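Local coordinates for protein ulvan Lyase-PL25 (Pseudoalteromonas sp. PLSV, PDB 5UAM) that degrades ulvan, the main cell-wall polysaccharide of green seaweeds of the order Ulvales, as a beta-propeller lyase of polysaccharide lyase family 25, at residues G93-N98 against S435-K440. Numbering follows the deposited sequence.
Sequences GKKFDN and SDEGIK
Lys95 and Asp436 meet tip to tip, the ammonium Lys95 NZ lying 2.9 Å from Asp436 OD1 on its syn side, 27° out of the carboxylate plane. Glu437 crosses the lysine at about a right angle and gives Lys95 NZ a second salt bridge through the anti lone pair of Glu437 OE2, also 2.9 Å away. A lysine suits this place because its long, extended chain carries one charge across to two acids.

Phe96 lies beside this network. Its ring presents an edge to Asp436, whose CG sits in the ring plane 3.6 Å from Phe96 CE2; ring and carboxylate planes stand 85° apart. Phe96 CE2 also lies 3.4 Å from the backbone O of Asp436, which approaches the ring obliquely. The short side chain of Asp436, with CG between the backbone N and the carbonyl carbon (chi1 58°), puts its carboxylate at both lysine tip and ring edge. Glu437 has the extra length to pack its aliphatic CG 3.7 Å from Phe96 CZ before its carboxylate reaches Lys95.

An alanine at Asp436 would probably leave Lys95 with Glu437 as its one remaining acid in this contact and open a gap at the ring edge where the carboxylate had been.

The contact joins the loop between strands 75-81 and 103-106 to the turn before strand 439-444. Just beyond Phe96, Asn98 is probably a substrate-binding residue, with the likely proton donor His99 next to it. The three charged groups carry one formal negative charge in excess, at a surface where water probably screens their attraction; the Phe96 edge contact and Glu437 CG packing add a nonpolar part.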
ATOM      1  N   GLY A  93     -11.746  21.605   4.193  1.00 37.90           N
ATOM      2  CA  GLY A  93     -11.164  20.418   4.776  1.00 34.97           C
ATOM      3  C   GLY A  93      -9.652  20.400   4.601  1.00 30.54           C
ATOM      4  O   GLY A  93      -9.011  21.397   4.256  1.00 31.50           O
ATOM      5  N   LYS A  94      -9.084  19.221   4.845  1.00 28.41           N
ATOM      6  CA  LYS A  94      -7.641  19.052   4.710  1.00 29.37           C
ATOM      7  C   LYS A  94      -7.219  19.372   3.282  1.00 26.81           C
ATOM      8  O   LYS A  94      -7.917  19.022   2.324  1.00 24.66           O
ATOM      9  CB  LYS A  94      -7.266  17.613   5.071  1.00 35.14           C
ATOM     10  CG  LYS A  94      -5.779  17.372   5.223  1.00 37.17           C
ATOM     11  CD  LYS A  94      -5.513  16.052   5.946  1.00 42.62           C
ATOM     12  CE  LYS A  94      -4.013  15.757   6.045  1.00 39.37           C
ATOM     13  NZ  LYS A  94      -3.344  15.641   4.709  1.00 37.48           N
ATOM     14  N   LYS A  95      -6.075  20.050   3.130  1.00 23.37           N
ATOM     15  CA  LYS A  95      -5.664  20.489   1.800  1.00 22.53           C
ATOM     16  C   LYS A  95      -5.559  19.309   0.842  1.00 21.15           C
ATOM     17  O   LYS A  95      -6.097  19.355  -0.273  1.00 23.36           O
ATOM     18  CB  LYS A  95      -4.349  21.263   1.838  1.00 26.41           C
ATOM     19  CG  LYS A  95      -3.972  21.845   0.481  1.00 28.24           C
ATOM     20  CD  LYS A  95      -2.683  22.667   0.527  1.00 33.26           C
ATOM     21  CE  LYS A  95      -2.251  23.106  -0.878  1.00 40.12           C
ATOM     22  NZ  LYS A  95      -0.836  23.619  -0.934  1.00 39.60           N
ATOM     23  N   PHE A  96      -4.857  18.247   1.248  1.00 18.38           N
ATOM     24  CA  PHE A  96      -4.726  17.043   0.433  1.00 16.00           C
ATOM     25  C   PHE A  96      -5.147  15.824   1.240  1.00 16.95           C
ATOM     26  O   PHE A  96      -4.733  15.652   2.391  1.00 19.82           O
ATOM     27  CB  PHE A  96      -3.306  16.846  -0.105  1.00 18.78           C
ATOM     28  CG  PHE A  96      -2.916  17.872  -1.135  1.00 16.95           C
ATOM     29  CD1 PHE A  96      -3.527  17.888  -2.379  1.00 19.55           C
ATOM     30  CD2 PHE A  96      -1.977  18.845  -0.848  1.00 22.28           C
ATOM     31  CE1 PHE A  96      -3.211  18.849  -3.310  1.00 19.05           C
ATOM     32  CE2 PHE A  96      -1.652  19.802  -1.791  1.00 21.21           C
ATOM     33  CZ  PHE A  96      -2.264  19.798  -3.018  1.00 19.61           C
ATOM     34  N   ASP A  97      -5.974  14.985   0.626  1.00 14.27           N
ATOM     35  CA  ASP A  97      -6.533  13.820   1.294  1.00 14.53           C
ATOM     36  C   ASP A  97      -5.605  12.615   1.194  1.00 14.81           C
ATOM     37  O   ASP A  97      -5.316  11.973   2.211  1.00 16.23           O
ATOM     38  CB  ASP A  97      -7.907  13.498   0.697  1.00 15.72           C
ATOM     39  CG  ASP A  97      -8.530  12.266   1.312  1.00 14.77           C
ATOM     40  OD1 ASP A  97      -7.995  11.163   1.105  1.00 15.28           O
ATOM     41  OD2 ASP A  97      -9.564  12.421   2.000  1.00 16.56           O
ATOM     42  N   ASN A  98      -5.122  12.318  -0.011  1.00 13.62           N
ATOM     43  CA  ASN A  98      -4.100  11.324  -0.323  1.00 11.76           C
ATOM     44  C   ASN A  98      -4.607   9.897  -0.361  1.00 13.02           C
ATOM     45  O   ASN A  98      -3.868   9.018  -0.817  1.00 13.68           O
ATOM     46  CB  ASN A  98      -2.884  11.378   0.616  1.00 12.95           C
ATOM     47  CG  ASN A  98      -2.247  12.725   0.669  1.00 14.52           C
ATOM     48  OD1 ASN A  98      -1.977  13.335  -0.369  1.00 14.37           O
ATOM     49  ND2 ASN A  98      -2.031  13.225   1.868  1.00 17.95           N
ATOM     50  N   SER A 435       7.553  20.757  -0.399  1.00 21.34           N
ATOM     51  CA  SER A 435       6.248  21.291  -0.048  1.00 20.69           C
ATOM     52  C   SER A 435       5.220  20.235  -0.399  1.00 21.29           C
ATOM     53  O   SER A 435       5.555  19.077  -0.640  1.00 22.48           O
ATOM     54  CB  SER A 435       5.975  22.599  -0.772  1.00 26.51           C
ATOM     55  OG  SER A 435       5.821  22.350  -2.137  1.00 27.62           O
ATOM     56  N   ASP A 436       3.951  20.615  -0.411  1.00 22.90           N
ATOM     57  CA  ASP A 436       2.933  19.632  -0.752  1.00 20.17           C
ATOM     58  C   ASP A 436       2.497  19.691  -2.208  1.00 20.02           C
ATOM     59  O   ASP A 436       1.572  18.972  -2.589  1.00 17.95           O
ATOM     60  CB  ASP A 436       1.750  19.707   0.209  1.00 27.18           C
ATOM     61  CG  ASP A 436       1.105  21.044   0.245  1.00 31.00           C
ATOM     62  OD1 ASP A 436       1.453  21.928  -0.564  1.00 30.05           O
ATOM     63  OD2 ASP A 436       0.228  21.219   1.124  1.00 43.33           O
ATOM     64  N   GLU A 437       3.173  20.468  -3.050  1.00 18.56           N
ATOM     65  CA  GLU A 437       2.920  20.448  -4.486  1.00 17.73           C
ATOM     66  C   GLU A 437       4.248  20.466  -5.225  1.00 19.76           C
ATOM     67  O   GLU A 437       5.303  20.700  -4.639  1.00 18.94           O
ATOM     68  CB  GLU A 437       2.015  21.593  -4.932  1.00 22.38           C
ATOM     69  CG  GLU A 437       0.659  21.638  -4.219  1.00 21.63           C
ATOM     70  CD  GLU A 437      -0.204  22.781  -4.709  1.00 31.05           C
ATOM     71  OE1 GLU A 437      -0.257  23.002  -5.936  1.00 32.03           O
ATOM     72  OE2 GLU A 437      -0.810  23.469  -3.873  1.00 33.86           O
ATOM     73  N   GLY A 438       4.196  20.177  -6.524  1.00 16.70           N
ATOM     74  CA  GLY A 438       5.416  20.186  -7.321  1.00 16.85           C
ATOM     75  C   GLY A 438       6.435  19.147  -6.906  1.00 16.54           C
ATOM     76  O   GLY A 438       7.646  19.382  -6.998  1.00 18.15           O
ATOM     77  N   ILE A 439       5.974  17.989  -6.457  1.00 14.33           N
ATOM     78  CA  ILE A 439       6.848  16.991  -5.873  1.00 13.21           C
ATOM     79  C   ILE A 439       7.510  16.175  -6.971  1.00 14.36           C
ATOM     80  O   ILE A 439       6.839  15.636  -7.866  1.00 14.71           O
ATOM     81  CB  ILE A 439       6.048  16.089  -4.913  1.00 12.92           C
ATOM     82  CG1 ILE A 439       5.549  16.904  -3.733  1.00 14.44           C
ATOM     83  CG2 ILE A 439       6.909  14.920  -4.426  1.00 14.69           C
ATOM     84  CD1 ILE A 439       4.566  16.192  -2.858  1.00 15.87           C
ATOM     85  N   LYS A 440       8.832  16.064  -6.891  1.00 15.81           N
ATOM     86  CA  LYS A 440       9.605  15.299  -7.858  1.00 15.56           C
ATOM     87  C   LYS A 440       9.495  13.808  -7.579  1.00 14.00           C
ATOM     88  O   LYS A 440       9.564  13.353  -6.426  1.00 13.72           O
ATOM     89  CB  LYS A 440      11.065  15.743  -7.856  1.00 15.22           C
ATOM     90  CG  LYS A 440      11.227  17.147  -8.380  1.00 17.68           C
ATOM     91  CD  LYS A 440      12.697  17.563  -8.358  1.00 20.88           C
ATOM     92  CE  LYS A 440      12.908  18.967  -8.894  1.00 26.58           C
ATOM     93  NZ  LYS A 440      12.409  19.995  -7.946  1.00 27.10           N
TER